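Local coordinates for protein purine phosphoribosyltransferase (PDB 1VDM) that probably transfers a phosphoribosyl group between phosphoribosyl pyrophosphate and purine bases, as a type I phosphoribosyltransferase, at residues P40-S45 and I51-I56; V58-G63 and L99-E104. All coordinates share one frame; numbering follows the deposited sequence.

Interaction 1 (P40-S45 and I51-I56); sequences PAVRLS and IPLKVI
Helix 40-45 and strand 53-56 run nearly antiparallel, at 170°, with their axes 9.5 Å apart, and Ser45 and Ile51 bring the two backbones together where the chain turns from one into the other. This is the second half of a beta-alpha-beta unit, strand 29-33, helix 38-47, strand 53-61, in the phosphoribosyltransferase fold. Leu53 is the strand residue that meets the helix side chains. It points at the helix, and its two methyls part toward it. CD1 meets Ala41 CB at 3.9 Å, and CD2 meets Val42 CG2, also at 3.9 Å. CG stands anti to the backbone N (chi1 177°), which lets the two methyls reach Ala41 and Val42. The two branched chains of Val42 and Leu53 lie at a slant to each other. Leu38 of the second subunit packs on both, and Ile30 of the central strand also touches Leu53.

Polar atoms join the other end. The hydroxyl of Ser45 gives a hydrogen bond to the carbonyl oxygen of Ile51, OG to O 2.8 Å. The C=O...OG angle is 157°, and OG is tilted 18° from the carbonyl plane. A weak bond returns from Ile51 N to Ser45 O, 3.3 Å long and bent, so one residue of the helix holds both backbone polar groups of Ile51. An alanine here would remove the hydroxyl and would probably leave Ile51 O without this donor, with the weak Ile51 N to Ser45 O bond as the only hydrogen bond between the two segments. Arg35 of the second subunit makes a weak hydrogen bond to the same hydroxyl. Beside this bond, Leu53 CB comes within 4.1 Å of Ser45 OG.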
loop_
_atom_site.group_PDB
_atom_site.type_symbol
_atom_site.label_atom_id
_atom_site.label_comp_id
_atom_site.label_asym_id
_atom_site.label_seq_id
_atom_site.Cartn_x
_atom_site.Cartn_y
_atom_site.Cartn_z
ATOM N N PRO G 40 -18.992 -22.844 -14.062
ATOM C CA PRO G 40 -17.918 -23.728 -14.527
ATOM C C PRO G 40 -17.427 -23.309 -15.922
ATOM O O PRO G 40 -16.240 -23.422 -16.231
ATOM C CB PRO G 40 -18.580 -25.109 -14.557
ATOM C CG PRO G 40 -19.731 -24.982 -13.601
ATOM C CD PRO G 40 -20.246 -23.599 -13.893
ATOM N N ALA G 41 -18.354 -22.824 -16.748
ATOM C CA ALA G 41 -18.048 -22.396 -18.109
ATOM C C ALA G 41 -16.990 -21.297 -18.159
ATOM O O ALA G 41 -15.978 -21.439 -18.841
ATOM C CB ALA G 41 -19.315 -21.923 -18.802
ATOM N N VAL G 42 -17.234 -20.202 -17.444
ATOM C CA VAL G 42 -16.294 -19.087 -17.404
ATOM C C VAL G 42 -14.930 -19.571 -16.919
ATOM O O VAL G 42 -13.916 -19.289 -17.547
ATOM C CB VAL G 42 -16.807 -17.942 -16.477
ATOM C CG1 VAL G 42 -15.676 -16.992 -16.121
ATOM C CG2 VAL G 42 -17.902 -17.171 -17.185
ATOM N N ARG G 43 -14.915 -20.300 -15.809
ATOM C CA ARG G 43 -13.674 -20.821 -15.263
ATOM C C ARG G 43 -12.935 -21.705 -16.273
ATOM O O ARG G 43 -11.720 -21.567 -16.446
ATOM C CB ARG G 43 -13.947 -21.593 -13.973
ATOM C CG ARG G 43 -14.129 -20.704 -12.750
ATOM C CD ARG G 43 -13.111 -21.069 -11.676
ATOM N NE ARG G 43 -11.763 -21.077 -12.243
ATOM C CZ ARG G 43 -10.719 -21.678 -11.689
ATOM N NH1 ARG G 43 -10.858 -22.322 -10.542
ATOM N NH2 ARG G 43 -9.541 -21.649 -12.296
ATOM N N LEU G 44 -13.659 -22.596 -16.950
ATOM C CA LEU G 44 -13.032 -23.467 -17.943
ATOM C C LEU G 44 -12.522 -22.665 -19.146
ATOM O O LEU G 44 -11.528 -23.035 -19.777
ATOM C CB LEU G 44 -14.014 -24.550 -18.412
ATOM C CG LEU G 44 -14.302 -25.702 -17.442
ATOM C CD1 LEU G 44 -15.415 -26.582 -18.012
ATOM C CD2 LEU G 44 -13.042 -26.524 -17.201
ATOM N N SER G 45 -13.204 -21.570 -19.467
ATOM C CA SER G 45 -12.779 -20.728 -20.582
ATOM C C SER G 45 -11.382 -20.171 -20.293
ATOM O O SER G 45 -10.537 -20.104 -21.183
ATOM C CB SER G 45 -13.752 -19.570 -20.784
ATOM O OG SER G 45 -13.334 -18.761 -21.867
ATOM N N ILE G 51 -10.246 -19.859 -24.422
ATOM C CA ILE G 51 -10.941 -20.274 -25.633
ATOM C C ILE G 51 -12.313 -19.606 -25.599
ATOM O O ILE G 51 -12.928 -19.484 -24.538
ATOM C CB ILE G 51 -11.116 -21.806 -25.703
ATOM C CG1 ILE G 51 -11.908 -22.293 -24.493
ATOM C CG2 ILE G 51 -9.746 -22.492 -25.783
ATOM C CD1 ILE G 51 -12.148 -23.775 -24.499
ATOM N N PRO G 52 -12.812 -19.170 -26.762
ATOM C CA PRO G 52 -14.112 -18.501 -26.881
ATOM C C PRO G 52 -15.269 -19.127 -26.092
ATOM O O PRO G 52 -15.408 -20.347 -26.026
ATOM C CB PRO G 52 -14.353 -18.493 -28.393
ATOM C CG PRO G 52 -13.602 -19.707 -28.864
ATOM C CD PRO G 52 -12.322 -19.585 -28.086
ATOM N N LEU G 53 -16.094 -18.273 -25.494
ATOM C CA LEU G 53 -17.233 -18.723 -24.708
ATOM C C LEU G 53 -18.557 -18.248 -25.296
ATOM O O LEU G 53 -18.767 -17.050 -25.499
ATOM C CB LEU G 53 -17.125 -18.215 -23.270
ATOM C CG LEU G 53 -18.310 -18.570 -22.367
ATOM C CD1 LEU G 53 -18.337 -20.071 -22.137
ATOM C CD2 LEU G 53 -18.194 -17.844 -21.046
ATOM N N LYS G 54 -19.442 -19.197 -25.578
ATOM C CA LYS G 54 -20.757 -18.870 -26.106
ATOM C C LYS G 54 -21.794 -19.180 -25.028
ATOM O O LYS G 54 -21.674 -20.171 -24.305
ATOM C CB LYS G 54 -21.036 -19.667 -27.383
ATOM C CG LYS G 54 -20.286 -19.124 -28.588
ATOM C CD LYS G 54 -20.632 -19.862 -29.868
ATOM C CE LYS G 54 -19.948 -19.216 -31.069
ATOM N NZ LYS G 54 -20.354 -17.791 -31.250
ATOM N N VAL G 55 -22.794 -18.316 -24.898
ATOM C CA VAL G 55 -23.819 -18.521 -23.890
ATOM C C VAL G 55 -25.191 -18.851 -24.463
ATOM O O VAL G 55 -25.653 -18.227 -25.423
ATOM C CB VAL G 55 -23.952 -17.287 -22.985
ATOM C CG1 VAL G 55 -25.093 -17.478 -22.001
ATOM C CG2 VAL G 55 -22.649 -17.061 -22.239
ATOM N N ILE G 56 -25.836 -19.851 -23.872
ATOM C CA ILE G 56 -27.173 -20.243 -24.293
ATOM C C ILE G 56 -28.057 -20.337 -23.053
ATOM O O ILE G 56 -27.607 -20.778 -21.997
ATOM C CB ILE G 56 -27.166 -21.604 -25.036
ATOM C CG1 ILE G 56 -28.512 -21.804 -25.740
ATOM C CG2 ILE G 56 -26.890 -22.742 -24.057
ATOM C CD1 ILE G 56 -28.506 -22.882 -26.813
#

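Interaction 2 (V58-G63 and L99-E104); sequences VKFYKG and LEVVIE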
loop_
_atom_site.group_PDB
_atom_site.type_symbol
_atom_site.label_atom_id
_atom_site.label_comp_id
_atom_site.label_asym_id
_atom_site.label_seq_id
_atom_site.Cartn_x
_atom_site.Cartn_y
_atom_site.Cartn_z
ATOM N N VAL G 58 -31.856 -21.741 -21.920
ATOM C CA VAL G 58 -33.060 -22.483 -22.271
ATOM C C VAL G 58 -34.044 -22.399 -21.113
ATOM O O VAL G 58 -33.680 -22.615 -19.958
ATOM C CB VAL G 58 -32.738 -23.960 -22.565
ATOM C CG1 VAL G 58 -34.001 -24.693 -22.968
ATOM C CG2 VAL G 58 -31.700 -24.052 -23.673
ATOM N N LYS G 59 -35.292 -22.076 -21.422
ATOM C CA LYS G 59 -36.303 -21.964 -20.381
ATOM C C LYS G 59 -37.546 -22.791 -20.715
ATOM O O LYS G 59 -37.841 -23.079 -21.867
ATOM C CB LYS G 59 -36.682 -20.490 -20.238
ATOM C CG LYS G 59 -36.387 -19.948 -18.837
ATOM C CD LYS G 59 -36.019 -18.464 -18.855
ATOM C CE LYS G 59 -34.543 -18.222 -18.520
ATOM N NZ LYS G 59 -34.069 -17.029 -19.217
ATOM N N PHE G 60 -38.280 -23.192 -19.683
ATOM C CA PHE G 60 -39.461 -24.021 -19.928
ATOM C C PHE G 60 -40.752 -23.403 -19.362
ATOM O O PHE G 60 -40.809 -22.912 -18.241
ATOM C CB PHE G 60 -39.218 -25.392 -19.294
ATOM C CG PHE G 60 -38.173 -26.138 -20.068
ATOM C CD1 PHE G 60 -36.843 -26.056 -19.678
ATOM C CD2 PHE G 60 -38.541 -26.925 -21.147
ATOM C CE1 PHE G 60 -35.876 -26.770 -20.372
ATOM C CE2 PHE G 60 -37.566 -27.640 -21.837
ATOM C CZ PHE G 60 -36.232 -27.566 -21.453
ATOM N N TYR G 61 -41.803 -23.402 -20.217
ATOM C CA TYR G 61 -43.142 -23.008 -19.803
ATOM C C TYR G 61 -44.148 -24.142 -20.024
ATOM O O TYR G 61 -43.887 -25.124 -20.708
ATOM C CB TYR G 61 -43.539 -21.768 -20.606
ATOM C CG TYR G 61 -42.474 -20.730 -20.499
ATOM C CD1 TYR G 61 -41.990 -20.110 -21.648
ATOM C CD2 TYR G 61 -41.986 -20.339 -19.250
ATOM C CE1 TYR G 61 -41.046 -19.098 -21.553
ATOM C CE2 TYR G 61 -41.035 -19.334 -19.155
ATOM C CZ TYR G 61 -40.566 -18.715 -20.299
ATOM O OH TYR G 61 -39.656 -17.679 -20.208
ATOM N N LYS G 62 -45.318 -24.002 -19.377
ATOM C CA LYS G 62 -46.291 -25.087 -19.414
ATOM C C LYS G 62 -46.951 -25.225 -20.789
ATOM O O LYS G 62 -47.338 -26.303 -21.222
ATOM C CB LYS G 62 -47.347 -24.826 -18.341
ATOM C CG LYS G 62 -46.889 -25.292 -16.958
ATOM C CD LYS G 62 -47.565 -26.596 -16.533
ATOM C CE LYS G 62 -49.007 -26.382 -16.059
ATOM N NZ LYS G 62 -49.760 -27.627 -16.193
ATOM N N GLY G 63 -47.114 -24.076 -21.469
ATOM C CA GLY G 63 -47.716 -24.116 -22.796
ATOM C C GLY G 63 -49.186 -24.548 -22.746
ATOM O O GLY G 63 -49.871 -24.425 -21.739
ATOM N N LEU G 99 -30.138 -30.159 -21.568
ATOM C CA LEU G 99 -29.022 -30.600 -22.384
ATOM C C LEU G 99 -29.431 -31.074 -23.776
ATOM O O LEU G 99 -28.777 -30.734 -24.764
ATOM C CB LEU G 99 -28.231 -31.687 -21.653
ATOM C CG LEU G 99 -27.309 -31.146 -20.553
ATOM C CD1 LEU G 99 -26.606 -32.274 -19.825
ATOM C CD2 LEU G 99 -26.289 -30.220 -21.188
ATOM N N GLU G 100 -30.509 -31.844 -23.876
ATOM C CA GLU G 100 -30.944 -32.311 -25.191
ATOM C C GLU G 100 -31.289 -31.142 -26.109
ATOM O O GLU G 100 -30.971 -31.166 -27.298
ATOM C CB GLU G 100 -32.136 -33.266 -25.062
ATOM C CG GLU G 100 -31.730 -34.640 -24.549
ATOM C CD GLU G 100 -32.866 -35.648 -24.548
ATOM O OE1 GLU G 100 -32.621 -36.807 -24.136
ATOM O OE2 GLU G 100 -33.995 -35.287 -24.956
ATOM N N VAL G 101 -31.928 -30.115 -25.563
ATOM C CA VAL G 101 -32.273 -28.949 -26.364
ATOM C C VAL G 101 -30.992 -28.268 -26.851
ATOM O O VAL G 101 -30.905 -27.827 -27.998
ATOM C CB VAL G 101 -33.081 -27.929 -25.550
ATOM C CG1 VAL G 101 -33.426 -26.730 -26.418
ATOM C CG2 VAL G 101 -34.345 -28.576 -25.015
ATOM N N VAL G 102 -29.998 -28.187 -25.969
ATOM C CA VAL G 102 -28.722 -27.554 -26.302
ATOM C C VAL G 102 -27.916 -28.359 -27.320
ATOM O O VAL G 102 -27.221 -27.782 -28.151
ATOM C CB VAL G 102 -27.859 -27.332 -25.032
ATOM C CG1 VAL G 102 -26.530 -26.716 -25.403
ATOM C CG2 VAL G 102 -28.591 -26.432 -24.070
ATOM N N ILE G 103 -28.001 -29.684 -27.262
ATOM C CA ILE G 103 -27.263 -30.508 -28.209
ATOM C C ILE G 103 -27.845 -30.350 -29.606
ATOM O O ILE G 103 -27.168 -30.598 -30.600
ATOM C CB ILE G 103 -27.292 -31.993 -27.808
ATOM C CG1 ILE G 103 -26.645 -32.162 -26.434
ATOM C CG2 ILE G 103 -26.543 -32.829 -28.832
ATOM C CD1 ILE G 103 -26.632 -33.583 -25.934
ATOM N N GLU G 104 -29.101 -29.922 -29.681
ATOM C CA GLU G 104 -29.763 -29.726 -30.968
ATOM C C GLU G 104 -29.425 -28.371 -31.577
ATOM O O GLU G 104 -29.444 -28.207 -32.796
ATOM C CB GLU G 104 -31.283 -29.863 -30.815
ATOM C CG GLU G 104 -31.773 -31.302 -30.794
ATOM C CD GLU G 104 -31.717 -31.961 -32.166
ATOM O OE1 GLU G 104 -31.882 -33.199 -32.240
ATOM O OE2 GLU G 104 -31.518 -31.239 -33.171
#
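Val58 sends its two methyl groups to two successive residues of helix 99-104. CG1 meets Val101 CG1 at 4.0 Å, and CG2 meets Val102 CG2 at 3.9 Å. The strand and the helix cross at 127°, with their axes 9.6 Å apart, and the nearest CA atoms are those of Val58 and Val101. The contact is wholly apolar, and no hydrogen bond crosses it. This is helix-on-sheet packing in the phosphoribosyltransferase fold.

Three valines make most of the fit. The beta-branched fork of Val58 is the bump on the strand, and it points at the helix. Val101 and Val102 offer one methyl each, and the fork sits against both. Its CG1 lies anti to the backbone N (chi1 -178°) and faces Val101, while CG2, beside the N, faces Val102. The fork slants across both helix valines.

Val101 is the matching bump on the helix, and it points at the strand. Its own two methyls are split between two strand residues. CG1 goes to Val58, while CG2 reaches Phe60 CZ at 4.2 Å. Val101 thus fits into the hollow between Val58 and the far end of the phenyl ring. The ring starts from a CB that does not face the helix, and its length brings CZ across. CG2 approaches the ring obliquely, and the two side chains pass in opposite directions.

Thr98, one turn earlier on the helix, touches Val58 and Phe60, and Lys97 makes a cation-pi contact with the Phe60 ring. Pro71 of the antiparallel neighbour strand 70-73, outermost within this chain, packs on Val58, Phe60 and Val101. Val102 packs on Ile88 of strand 85-90, so helix 97-107 lies across several strands of the sheet.

Both interactions use strand 53-61, one after the other along its length, and their centres lie about 19 Å apart. Interaction 1 packs the first part of the strand against helix 38-47. Interaction 2 packs the later part against helix 97-107. The first is buried, near in sequence, and backed by the second subunit. It combines methyl packing with one hydrogen bond and one weak one at the turn. The second is partly buried, joins parts distant in sequence, and relies on methyls and one ring; no other chain of the assembly touches its segments. The two meet directly where Ile56 CG2 packs on Val102 CG2 at 4.1 Å.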